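PDB 4ZXH: Abbfa_003403 from Acinetobacter baumannii, which is a four-domain nonribosomal peptide synthetase that probably activates an amino acid, carries it on phosphopantetheine, condenses it and releases the product. Local coordinates for residues Q80-L85 with H1007-V1012; I29-P34 with D120-P125; K1013-L1018 with A1029-Y1034. One frame throughout, in Å; residues are numbered along the deposited sequence.

Interaction 1 (Q80-L85 with H1007-V1012). With PNS (4'-phosphopantetheine), chain B.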
loop_
_atom_site.group_PDB
_atom_site.type_symbol
_atom_site.label_atom_id
_atom_site.label_comp_id
_atom_site.label_asym_id
_atom_site.label_seq_id
_atom_site.Cartn_x
_atom_site.Cartn_y
_atom_site.Cartn_z
ATOM N N GLN A 80 -7.939 -10.431 29.046
ATOM C CA GLN A 80 -8.847 -9.399 29.540
ATOM C C GLN A 80 -8.263 -7.996 29.288
ATOM O O GLN A 80 -8.831 -6.989 29.721
ATOM C CB GLN A 80 -9.133 -9.610 31.034
ATOM N N GLY A 81 -7.126 -7.942 28.588
ATOM C CA GLY A 81 -6.519 -6.681 28.185
ATOM C C GLY A 81 -5.064 -6.426 28.579
ATOM O O GLY A 81 -4.229 -7.334 28.626
ATOM N N ILE A 82 -4.764 -5.164 28.866
ATOM C CA ILE A 82 -3.409 -4.739 29.179
ATOM C C ILE A 82 -3.324 -4.200 30.600
ATOM O O ILE A 82 -4.193 -3.447 31.040
ATOM C CB ILE A 82 -2.947 -3.675 28.186
ATOM C CG1 ILE A 82 -3.206 -4.173 26.760
ATOM C CG2 ILE A 82 -1.463 -3.350 28.366
ATOM C CD1 ILE A 82 -3.235 -3.067 25.691
ATOM N N GLU A 83 -2.282 -4.597 31.326
ATOM C CA GLU A 83 -2.100 -4.168 32.717
ATOM C C GLU A 83 -0.794 -3.385 32.934
ATOM O O GLU A 83 0.127 -3.458 32.126
ATOM C CB GLU A 83 -2.128 -5.383 33.650
ATOM C CG GLU A 83 -3.516 -5.907 33.995
ATOM C CD GLU A 83 -3.476 -7.098 34.953
ATOM O OE1 GLU A 83 -2.538 -7.916 34.826
ATOM O OE2 GLU A 83 -4.363 -7.203 35.842
ATOM N N GLN A 84 -0.744 -2.621 34.021
ATOM C CA GLN A 84 0.508 -2.090 34.580
ATOM C C GLN A 84 0.802 -2.817 35.873
ATOM O O GLN A 84 -0.041 -2.849 36.778
ATOM C CB GLN A 84 0.413 -0.596 34.889
ATOM C CG GLN A 84 0.459 0.312 33.713
ATOM C CD GLN A 84 0.382 1.767 34.118
ATOM O OE1 GLN A 84 1.303 2.534 33.864
ATOM N NE2 GLN A 84 -0.727 2.159 34.740
ATOM N N LEU A 85 1.988 -3.389 35.988
ATOM C CA LEU A 85 2.388 -3.988 37.253
ATOM C C LEU A 85 3.463 -3.125 37.932
ATOM O O LEU A 85 4.443 -2.725 37.293
ATOM C CB LEU A 85 2.912 -5.403 37.033
ATOM C CG LEU A 85 2.102 -6.416 36.222
ATOM C CD1 LEU A 85 2.776 -7.778 36.279
ATOM C CD2 LEU A 85 0.648 -6.506 36.695
ATOM N N HIS A 1007 -11.417 -2.979 16.774
ATOM C CA HIS A 1007 -10.419 -1.922 16.871
ATOM C C HIS A 1007 -9.215 -2.387 17.669
ATOM O O HIS A 1007 -9.185 -3.495 18.200
ATOM C CB HIS A 1007 -11.011 -0.675 17.515
ATOM C CG HIS A 1007 -11.658 -0.945 18.833
ATOM N ND1 HIS A 1007 -10.937 -1.098 19.999
ATOM C CD2 HIS A 1007 -12.957 -1.120 19.168
ATOM C CE1 HIS A 1007 -11.767 -1.338 20.998
ATOM N NE2 HIS A 1007 -12.997 -1.352 20.520
ATOM N N SER A 1008 -8.236 -1.507 17.777
ATOM C CA SER A 1008 -6.932 -1.871 18.299
ATOM C C SER A 1008 -6.913 -2.579 19.672
ATOM O O SER A 1008 -6.305 -3.634 19.778
ATOM C CB SER A 1008 -6.062 -0.620 18.295
ATOM O OG SER A 1008 -5.679 -0.373 16.942
ATOM N N LEU A 1009 -7.581 -2.062 20.700
ATOM C CA LEU A 1009 -7.625 -2.800 21.972
ATOM C C LEU A 1009 -8.260 -4.192 21.793
ATOM O O LEU A 1009 -7.714 -5.188 22.282
ATOM C CB LEU A 1009 -8.381 -2.019 23.046
ATOM C CG LEU A 1009 -8.499 -2.683 24.422
ATOM C CD1 LEU A 1009 -7.153 -3.265 24.847
ATOM C CD2 LEU A 1009 -9.024 -1.728 25.490
ATOM N N LEU A 1010 -9.389 -4.274 21.087
ATOM C CA LEU A 1010 -10.024 -5.576 20.821
ATOM C C LEU A 1010 -9.076 -6.575 20.168
ATOM O O LEU A 1010 -9.062 -7.744 20.535
ATOM C CB LEU A 1010 -11.253 -5.435 19.921
ATOM C CG LEU A 1010 -12.566 -5.020 20.570
ATOM C CD1 LEU A 1010 -13.713 -5.422 19.668
ATOM C CD2 LEU A 1010 -12.706 -5.656 21.912
ATOM N N ALA A 1011 -8.296 -6.111 19.195
ATOM C CA ALA A 1011 -7.311 -6.955 18.530
ATOM C C ALA A 1011 -6.309 -7.555 19.517
ATOM O O ALA A 1011 -5.890 -8.699 19.349
ATOM C CB ALA A 1011 -6.584 -6.178 17.473
ATOM N N VAL A 1012 -5.923 -6.793 20.539
ATOM C CA VAL A 1012 -5.022 -7.328 21.553
ATOM C C VAL A 1012 -5.721 -8.427 22.345
ATOM O O VAL A 1012 -5.137 -9.468 22.612
ATOM C CB VAL A 1012 -4.518 -6.244 22.515
ATOM C CG1 VAL A 1012 -3.934 -6.888 23.740
ATOM C CG2 VAL A 1012 -3.482 -5.347 21.829
HETATM O O23 PNS B . -5.973 0.895 14.753
HETATM P P24 PNS B . -6.392 0.868 16.199
HETATM O O25 PNS B . -7.863 0.865 16.518
HETATM O O27 PNS B . -5.747 2.196 16.847
HETATM C C28 PNS B . -4.349 2.447 16.743
HETATM C C29 PNS B . -4.023 3.724 17.497
HETATM C C30 PNS B . -4.500 3.492 18.931
HETATM C C31 PNS B . -4.771 4.894 16.857
HETATM C C32 PNS B . -2.514 3.996 17.410
HETATM O O33 PNS B . -2.121 3.796 16.043
HETATM C C34 PNS B . -2.188 5.396 17.898
HETATM O O35 PNS B . -2.417 5.758 19.051
HETATM N N36 PNS B . -1.627 6.243 17.046
HETATM C C37 PNS B . -1.280 7.605 17.418
HETATM C C38 PNS B . 0.227 7.767 17.222
HETATM C C39 PNS B . 0.764 8.728 18.237
HETATM O O40 PNS B . 0.323 8.747 19.377
HETATM N N41 PNS B . 1.725 9.517 17.776
HETATM C C42 PNS B . 2.454 10.540 18.486
HETATM C C43 PNS B . 3.132 11.277 17.350
HETATM S S44 PNS B . 2.130 12.720 16.967
#

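Interaction 2 (I29-P34 with D120-P125). With PNS (4'-phosphopantetheine), chain B.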
loop_
_atom_site.group_PDB
_atom_site.type_symbol
_atom_site.label_atom_id
_atom_site.label_comp_id
_atom_site.label_asym_id
_atom_site.label_seq_id
_atom_site.Cartn_x
_atom_site.Cartn_y
_atom_site.Cartn_z
ATOM N N ILE A 29 1.369 0.210 19.360
ATOM C CA ILE A 29 2.305 0.377 18.258
ATOM C C ILE A 29 3.584 -0.434 18.510
ATOM O O ILE A 29 4.105 -1.075 17.594
ATOM C CB ILE A 29 2.620 1.874 18.025
ATOM C CG1 ILE A 29 1.342 2.588 17.587
ATOM C CG2 ILE A 29 3.688 2.057 16.960
ATOM C CD1 ILE A 29 1.479 4.053 17.362
ATOM N N GLN A 30 4.057 -0.457 19.755
ATOM C CA GLN A 30 5.251 -1.238 20.089
ATOM C C GLN A 30 5.050 -2.751 19.968
ATOM O O GLN A 30 5.989 -3.453 19.587
ATOM C CB GLN A 30 5.747 -0.913 21.496
ATOM C CG GLN A 30 7.208 -1.304 21.724
ATOM C CD GLN A 30 8.152 -0.518 20.822
ATOM O OE1 GLN A 30 8.207 0.699 20.888
ATOM N NE2 GLN A 30 8.896 -1.215 19.982
ATOM N N ARG A 31 3.862 -3.262 20.300
ATOM C CA ARG A 31 3.560 -4.683 20.031
ATOM C C ARG A 31 3.450 -4.932 18.537
ATOM O O ARG A 31 3.885 -5.959 18.030
ATOM C CB ARG A 31 2.264 -5.146 20.715
ATOM C CG ARG A 31 2.454 -5.533 22.152
ATOM C CD ARG A 31 3.460 -6.663 22.286
ATOM N NE ARG A 31 2.798 -7.953 22.415
ATOM C CZ ARG A 31 2.471 -8.493 23.584
ATOM N NH1 ARG A 31 2.770 -7.845 24.696
ATOM N NH2 ARG A 31 1.857 -9.668 23.648
ATOM N N LEU A 32 2.845 -3.985 17.841
ATOM C CA LEU A 32 2.587 -4.141 16.426
ATOM C C LEU A 32 3.898 -4.246 15.647
ATOM O O LEU A 32 4.035 -5.074 14.753
ATOM C CB LEU A 32 1.755 -2.977 15.929
ATOM C CG LEU A 32 1.085 -3.147 14.586
ATOM C CD1 LEU A 32 0.112 -4.323 14.652
ATOM C CD2 LEU A 32 0.377 -1.852 14.260
ATOM N N GLU A 33 4.873 -3.419 16.005
ATOM C CA GLU A 33 6.175 -3.477 15.351
ATOM C C GLU A 33 7.285 -3.519 16.408
ATOM O O GLU A 33 7.742 -2.481 16.863
ATOM C CB GLU A 33 6.342 -2.277 14.403
ATOM C CG GLU A 33 7.664 -2.239 13.688
ATOM C CD GLU A 33 8.084 -3.606 13.194
ATOM O OE1 GLU A 33 7.412 -4.158 12.286
ATOM O OE2 GLU A 33 9.067 -4.145 13.755
ATOM N N PRO A 34 7.701 -4.727 16.824
ATOM C CA PRO A 34 8.588 -4.820 17.989
ATOM C C PRO A 34 9.954 -4.167 17.826
ATOM O O PRO A 34 10.515 -3.792 18.847
ATOM C CB PRO A 34 8.726 -6.326 18.188
ATOM C CG PRO A 34 7.439 -6.865 17.697
ATOM C CD PRO A 34 7.138 -6.042 16.475
ATOM N N ASP A 120 10.896 -4.254 25.231
ATOM C CA ASP A 120 9.762 -5.150 25.399
ATOM C C ASP A 120 8.952 -4.628 26.578
ATOM O O ASP A 120 9.373 -4.738 27.735
ATOM C CB ASP A 120 10.240 -6.577 25.649
ATOM C CG ASP A 120 9.097 -7.590 25.734
ATOM O OD1 ASP A 120 7.913 -7.204 25.930
ATOM O OD2 ASP A 120 9.400 -8.795 25.586
ATOM N N LEU A 121 7.794 -4.050 26.299
ATOM C CA LEU A 121 7.084 -3.337 27.346
ATOM C C LEU A 121 6.529 -4.282 28.408
ATOM O O LEU A 121 6.088 -3.842 29.460
ATOM C CB LEU A 121 5.960 -2.493 26.744
ATOM C CG LEU A 121 6.416 -1.401 25.772
ATOM C CD1 LEU A 121 5.236 -0.586 25.295
ATOM C CD2 LEU A 121 7.467 -0.517 26.407
ATOM N N THR A 122 6.565 -5.580 28.147
ATOM C CA THR A 122 6.032 -6.545 29.109
ATOM C C THR A 122 7.064 -6.987 30.157
ATOM O O THR A 122 6.727 -7.650 31.147
ATOM C CB THR A 122 5.502 -7.779 28.397
ATOM O OG1 THR A 122 6.593 -8.632 28.054
ATOM C CG2 THR A 122 4.791 -7.370 27.128
ATOM N N GLN A 123 8.313 -6.595 29.940
ATOM C CA GLN A 123 9.417 -6.986 30.802
ATOM C C GLN A 123 10.134 -5.729 31.325
ATOM O O GLN A 123 10.650 -4.938 30.529
ATOM C CB GLN A 123 10.388 -7.893 30.022
ATOM C CG GLN A 123 11.053 -9.018 30.835
ATOM C CD GLN A 123 10.056 -9.944 31.535
ATOM O OE1 GLN A 123 10.250 -10.326 32.693
ATOM N NE2 GLN A 123 8.995 -10.326 30.823
ATOM N N PRO A 124 10.166 -5.539 32.660
ATOM C CA PRO A 124 10.779 -4.361 33.288
ATOM C C PRO A 124 12.284 -4.475 33.296
ATOM O O PRO A 124 12.776 -5.593 33.307
ATOM C CB PRO A 124 10.233 -4.403 34.710
ATOM C CG PRO A 124 10.064 -5.839 34.977
ATOM C CD PRO A 124 9.685 -6.492 33.672
ATOM N N PRO A 125 13.007 -3.345 33.324
ATOM C CA PRO A 125 12.472 -1.976 33.386
ATOM C C PRO A 125 12.144 -1.417 32.009
ATOM O O PRO A 125 12.642 -1.963 31.032
ATOM C CB PRO A 125 13.613 -1.188 34.039
ATOM C CG PRO A 125 14.855 -1.945 33.653
ATOM C CD PRO A 125 14.475 -3.383 33.483
HETATM O O23 PNS B . -5.973 0.895 14.753
HETATM P P24 PNS B . -6.392 0.868 16.199
HETATM O O25 PNS B . -7.863 0.865 16.518
HETATM O O27 PNS B . -5.747 2.196 16.847
HETATM C C28 PNS B . -4.349 2.447 16.743
HETATM C C29 PNS B . -4.023 3.724 17.497
HETATM C C30 PNS B . -4.500 3.492 18.931
HETATM C C31 PNS B . -4.771 4.894 16.857
HETATM C C32 PNS B . -2.514 3.996 17.410
HETATM O O33 PNS B . -2.121 3.796 16.043
HETATM C C34 PNS B . -2.188 5.396 17.898
HETATM O O35 PNS B . -2.417 5.758 19.051
HETATM N N36 PNS B . -1.627 6.243 17.046
HETATM C C37 PNS B . -1.280 7.605 17.418
HETATM C C38 PNS B . 0.227 7.767 17.222
HETATM C C39 PNS B . 0.764 8.728 18.237
HETATM O O40 PNS B . 0.323 8.747 19.377
HETATM N N41 PNS B . 1.725 9.517 17.776
HETATM C C42 PNS B . 2.454 10.540 18.486
HETATM C C43 PNS B . 3.132 11.277 17.350
HETATM S S44 PNS B . 2.130 12.720 16.967
#

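Interaction 3 (K1013-L1018 with A1029-Y1034)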
loop_
_atom_site.group_PDB
_atom_site.type_symbol
_atom_site.label_atom_id
_atom_site.label_comp_id
_atom_site.label_asym_id
_atom_site.label_seq_id
_atom_site.Cartn_x
_atom_site.Cartn_y
_atom_site.Cartn_z
ATOM N N LYS A 1013 -6.987 -8.203 22.686
ATOM C CA LYS A 1013 -7.757 -9.197 23.415
ATOM C C LYS A 1013 -7.934 -10.444 22.572
ATOM O O LYS A 1013 -7.739 -11.557 23.050
ATOM C CB LYS A 1013 -9.121 -8.639 23.831
ATOM C CG LYS A 1013 -9.036 -7.496 24.859
ATOM C CD LYS A 1013 -10.432 -7.047 25.302
ATOM C CE LYS A 1013 -10.430 -5.671 25.984
ATOM N NZ LYS A 1013 -9.802 -5.663 27.326
ATOM N N LEU A 1014 -8.304 -10.252 21.310
ATOM C CA LEU A 1014 -8.506 -11.362 20.393
ATOM C C LEU A 1014 -7.275 -12.266 20.297
ATOM O O LEU A 1014 -7.358 -13.480 20.477
ATOM C CB LEU A 1014 -8.873 -10.834 19.014
ATOM C CG LEU A 1014 -8.927 -11.890 17.903
ATOM C CD1 LEU A 1014 -9.855 -12.977 18.306
ATOM C CD2 LEU A 1014 -9.428 -11.304 16.617
ATOM N N VAL A 1015 -6.131 -11.665 20.015
ATOM C CA VAL A 1015 -4.913 -12.421 19.818
ATOM C C VAL A 1015 -4.519 -13.187 21.065
ATOM O O VAL A 1015 -4.057 -14.327 20.987
ATOM C CB VAL A 1015 -3.771 -11.508 19.393
ATOM C CG1 VAL A 1015 -2.432 -12.185 19.636
ATOM C CG2 VAL A 1015 -3.932 -11.136 17.911
ATOM N N ASN A 1016 -4.729 -12.586 22.225
ATOM C CA ASN A 1016 -4.341 -13.257 23.459
ATOM C C ASN A 1016 -5.239 -14.459 23.740
ATOM O O ASN A 1016 -4.798 -15.455 24.315
ATOM C CB ASN A 1016 -4.336 -12.268 24.623
ATOM C CG ASN A 1016 -3.027 -11.487 24.711
ATOM O OD1 ASN A 1016 -2.036 -11.989 25.247
ATOM N ND2 ASN A 1016 -3.008 -10.274 24.156
ATOM N N HIS A 1017 -6.486 -14.378 23.296
ATOM C CA HIS A 1017 -7.391 -15.515 23.363
ATOM C C HIS A 1017 -6.974 -16.608 22.372
ATOM O O HIS A 1017 -6.889 -17.777 22.736
ATOM C CB HIS A 1017 -8.824 -15.080 23.086
ATOM C CG HIS A 1017 -9.798 -16.210 23.126
ATOM N ND1 HIS A 1017 -10.367 -16.743 21.987
ATOM C CD2 HIS A 1017 -10.284 -16.928 24.164
ATOM C CE1 HIS A 1017 -11.173 -17.735 22.324
ATOM N NE2 HIS A 1017 -11.136 -17.868 23.638
ATOM N N LEU A 1018 -6.710 -16.224 21.123
ATOM C CA LEU A 1018 -6.296 -17.189 20.099
ATOM C C LEU A 1018 -5.012 -17.943 20.470
ATOM O O LEU A 1018 -4.875 -19.119 20.129
ATOM C CB LEU A 1018 -6.115 -16.491 18.754
ATOM C CG LEU A 1018 -7.443 -16.088 18.130
ATOM C CD1 LEU A 1018 -7.238 -15.381 16.796
ATOM C CD2 LEU A 1018 -8.350 -17.321 17.985
ATOM N N ALA A 1029 0.305 -8.105 14.791
ATOM C CA ALA A 1029 0.790 -7.841 13.446
ATOM C C ALA A 1029 0.191 -8.838 12.460
ATOM O O ALA A 1029 -0.224 -8.454 11.362
ATOM C CB ALA A 1029 2.304 -7.877 13.394
ATOM N N LEU A 1030 0.147 -10.112 12.855
ATOM C CA LEU A 1030 -0.471 -11.153 12.031
ATOM C C LEU A 1030 -1.959 -10.899 11.843
ATOM O O LEU A 1030 -2.494 -11.110 10.755
ATOM C CB LEU A 1030 -0.256 -12.539 12.637
ATOM C CG LEU A 1030 1.143 -13.071 12.332
ATOM C CD1 LEU A 1030 1.496 -14.347 13.111
ATOM C CD2 LEU A 1030 1.244 -13.299 10.838
ATOM N N LEU A 1031 -2.628 -10.425 12.889
ATOM C CA LEU A 1031 -4.056 -10.139 12.765
ATOM C C LEU A 1031 -4.321 -8.919 11.887
ATOM O O LEU A 1031 -5.320 -8.847 11.175
ATOM C CB LEU A 1031 -4.691 -9.930 14.138
ATOM C CG LEU A 1031 -6.152 -9.496 14.100
ATOM C CD1 LEU A 1031 -6.983 -10.546 13.427
ATOM C CD2 LEU A 1031 -6.648 -9.251 15.505
ATOM N N ALA A 1032 -3.426 -7.946 11.938
ATOM C CA ALA A 1032 -3.620 -6.725 11.162
ATOM C C ALA A 1032 -3.521 -6.976 9.696
ATOM O O ALA A 1032 -4.109 -6.289 8.861
ATOM C CB ALA A 1032 -2.619 -5.700 11.570
ATOM N N GLN A 1033 -2.847 -8.047 9.382
ATOM C CA GLN A 1033 -2.521 -8.249 8.019
ATOM C C GLN A 1033 -3.264 -9.449 7.433
ATOM O O GLN A 1033 -3.611 -9.485 6.244
ATOM C CB GLN A 1033 -1.015 -8.320 7.995
ATOM C CG GLN A 1033 -0.242 -8.820 6.766
ATOM C CD GLN A 1033 -0.743 -8.185 5.428
ATOM O OE1 GLN A 1033 -1.663 -8.727 4.917
ATOM N NE2 GLN A 1033 -0.324 -6.898 5.039
ATOM N N TYR A 1034 -3.617 -10.370 8.321
ATOM C CA TYR A 1034 -4.584 -11.408 8.031
ATOM C C TYR A 1034 -5.871 -11.216 8.857
ATOM O O TYR A 1034 -6.111 -11.943 9.810
ATOM C CB TYR A 1034 -3.965 -12.792 8.287
ATOM C CG TYR A 1034 -2.683 -12.973 7.517
ATOM C CD1 TYR A 1034 -2.691 -13.334 6.172
ATOM C CD2 TYR A 1034 -1.463 -12.734 8.122
ATOM C CE1 TYR A 1034 -1.507 -13.477 5.461
ATOM C CE2 TYR A 1034 -0.278 -12.868 7.419
ATOM C CZ TYR A 1034 -0.310 -13.242 6.082
ATOM O OH TYR A 1034 0.844 -13.376 5.345
#

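Interaction 1 (Q80-L85 with H1007-V1012)
Phosphate oxygen O25 of the 4'-phosphopantetheine accepts the backbone N-H of Ser-1008, with N to O25 2.7 Å and an N-H...O angle of 148°, on the helix turn whose Leu-1009 and Val-1012 meet Ile-82. The same serine carries the cofactor covalently, OG to P24 being 1.6 Å. Ser-1008 follows the N-cap His-1007 and opens helix 1008-1022, so the phosphate sits at the helix start, where the helix dipole would probably favour its negative charge.

The contact between the segments is wholly apolar. Ile-82 sends CG1 and CD1 between two helical side chains: CD1 meets CD1 of Leu-1009 at 4.0 Å, the chains running past each other in opposite directions, while CG1 meets Val-1012 CG1 at 4.1 Å, crossing at about a right angle. Val-1012 points toward the strand, where a short side chain suffices; the CB of Leu-1009 is not so aimed, and its greater length brings the end to Ile-82.

Strand 81-87, the middle of a three-stranded antiparallel sheet of the condensation domain, thus reaches the carrier helix, and helix 21-32 adds Trp-27 against both Ile-82 and Val-1012.

Interaction 2 (I29-P34 with D120-P125)
Just ahead of Leu-121 and Thr-122, which meet Gln-30 and Arg-31 of helix 21-32, Asp-120 opens a type I turn that Gln-123 N closes with a bond to Asp-120 O. Its carboxylate folds back over the turn: OD1 accepts both the backbone N of Thr-122, at 3.1 Å with an N-H...O angle of 159°, and the hydroxyl OG1 of Thr-122, at 2.9 Å. Both donors come from the same face of the carboxylate, well out of its plane. The first bond makes an Asx turn, and the pair fixes the threonine's rotation.

Leu-121 then points at the helix. Its CD1 lies 3.8 Å from Gln-30 CB, the two side chains crossing at about a right angle. Leucine meets only the aliphatic base of the glutamine. Beyond CG the chain bends (chi2 64°), taking the amide toward other partners: OE1 bonds to His-146 NE2, and NE2 donates to Cys-36 O.

At Thr-122, with OG1 turned to the aspartate, the methyl CG2 faces Arg-31 NH1 obliquely. The arginine folds at chi2 and chi3 to come there, and its NH1 remains 5.3 Å from Asp-120 OD1.

The loop between helix 104-115 and strand 127-135 thus packs on helix 21-32, whose Ile-29 CD1 lies 3.8 Å from N36 of the phosphopantetheine. No hydrogen bond spans the segments, so the union is one of van der Waals packing, perhaps helped by a weak attraction between Arg-31 and Asp-120, while the Asp-120 carboxylate and Gln-30 amide find hydrogen bonds within their own side or with third residues.

Interaction 3 (K1013-L1018 with A1029-Y1034)
Leu-1031 leans from the short helix 1028-1033 onto Val-1015 and Leu-1014 of helix 1008-1022, and CB and both methyls do the touching. At the base, CB lies 4.0 Å from Val-1015 CG2, the branch that stands anti to the valine's carbonyl carbon. Next, CG swings opposite the backbone N of its own residue (chi1 174°), the link that carries the methyls across toward the longer helix. There the two methyls divide. CD2 meets both neighbours, 3.6 Å from Leu-1014 CD2 and 4.1 Å from Val-1015 CG2, and also packs on Ala-1011 CB. Of the facing segment, CD1 comes near Leu-1014 CD2, 4.1 Å away.

The approaches differ. Leu-1014 and Leu-1031 cross at about a right angle, methyl against methyl, whereas Val-1015 and Leu-1031 run past each other in opposite directions. The backbones come nearest at Val-1015 and Leu-1031, whose CA atoms are 7.5 Å apart; a branched, short valine suits this close place, and the longer leucine suits position 1014, from which it must reach further. Leu-1014 also packs on Thr-985 and Phe-986 of helix 977-990, joining a third helix to the same core, as in the small helical bundle of peptidyl carrier domains.

All three side chains are buried, and no hydrogen bond spans the segments. The chemistry is therefore purely hydrophobic: the association rests on the shape and burial of branched aliphatic groups, which prescribes no single bond direction.

Interactions 1 and 3 share helix 1008-1022, with centres 11 Å apart: its first turns face the condensation domain, and its middle packs into the carrier domain's own core. Interaction 2 lies within the condensation domain, its centre 13 Å from interaction 1 and 16 Å from interaction 3. Along the chain the segments of interactions 1 and 2 alternate, and interaction 3 follows both. Helix 21-32 ties the set together: Ile-29 borders the pantetheine, and Leu-32 O touches Ala-1029 CB. Lys-1013 NZ also packs near Gln-80 O. The carrier is thus docked on the condensation domain with its cofactor inserted, consistent with a state poised for condensation.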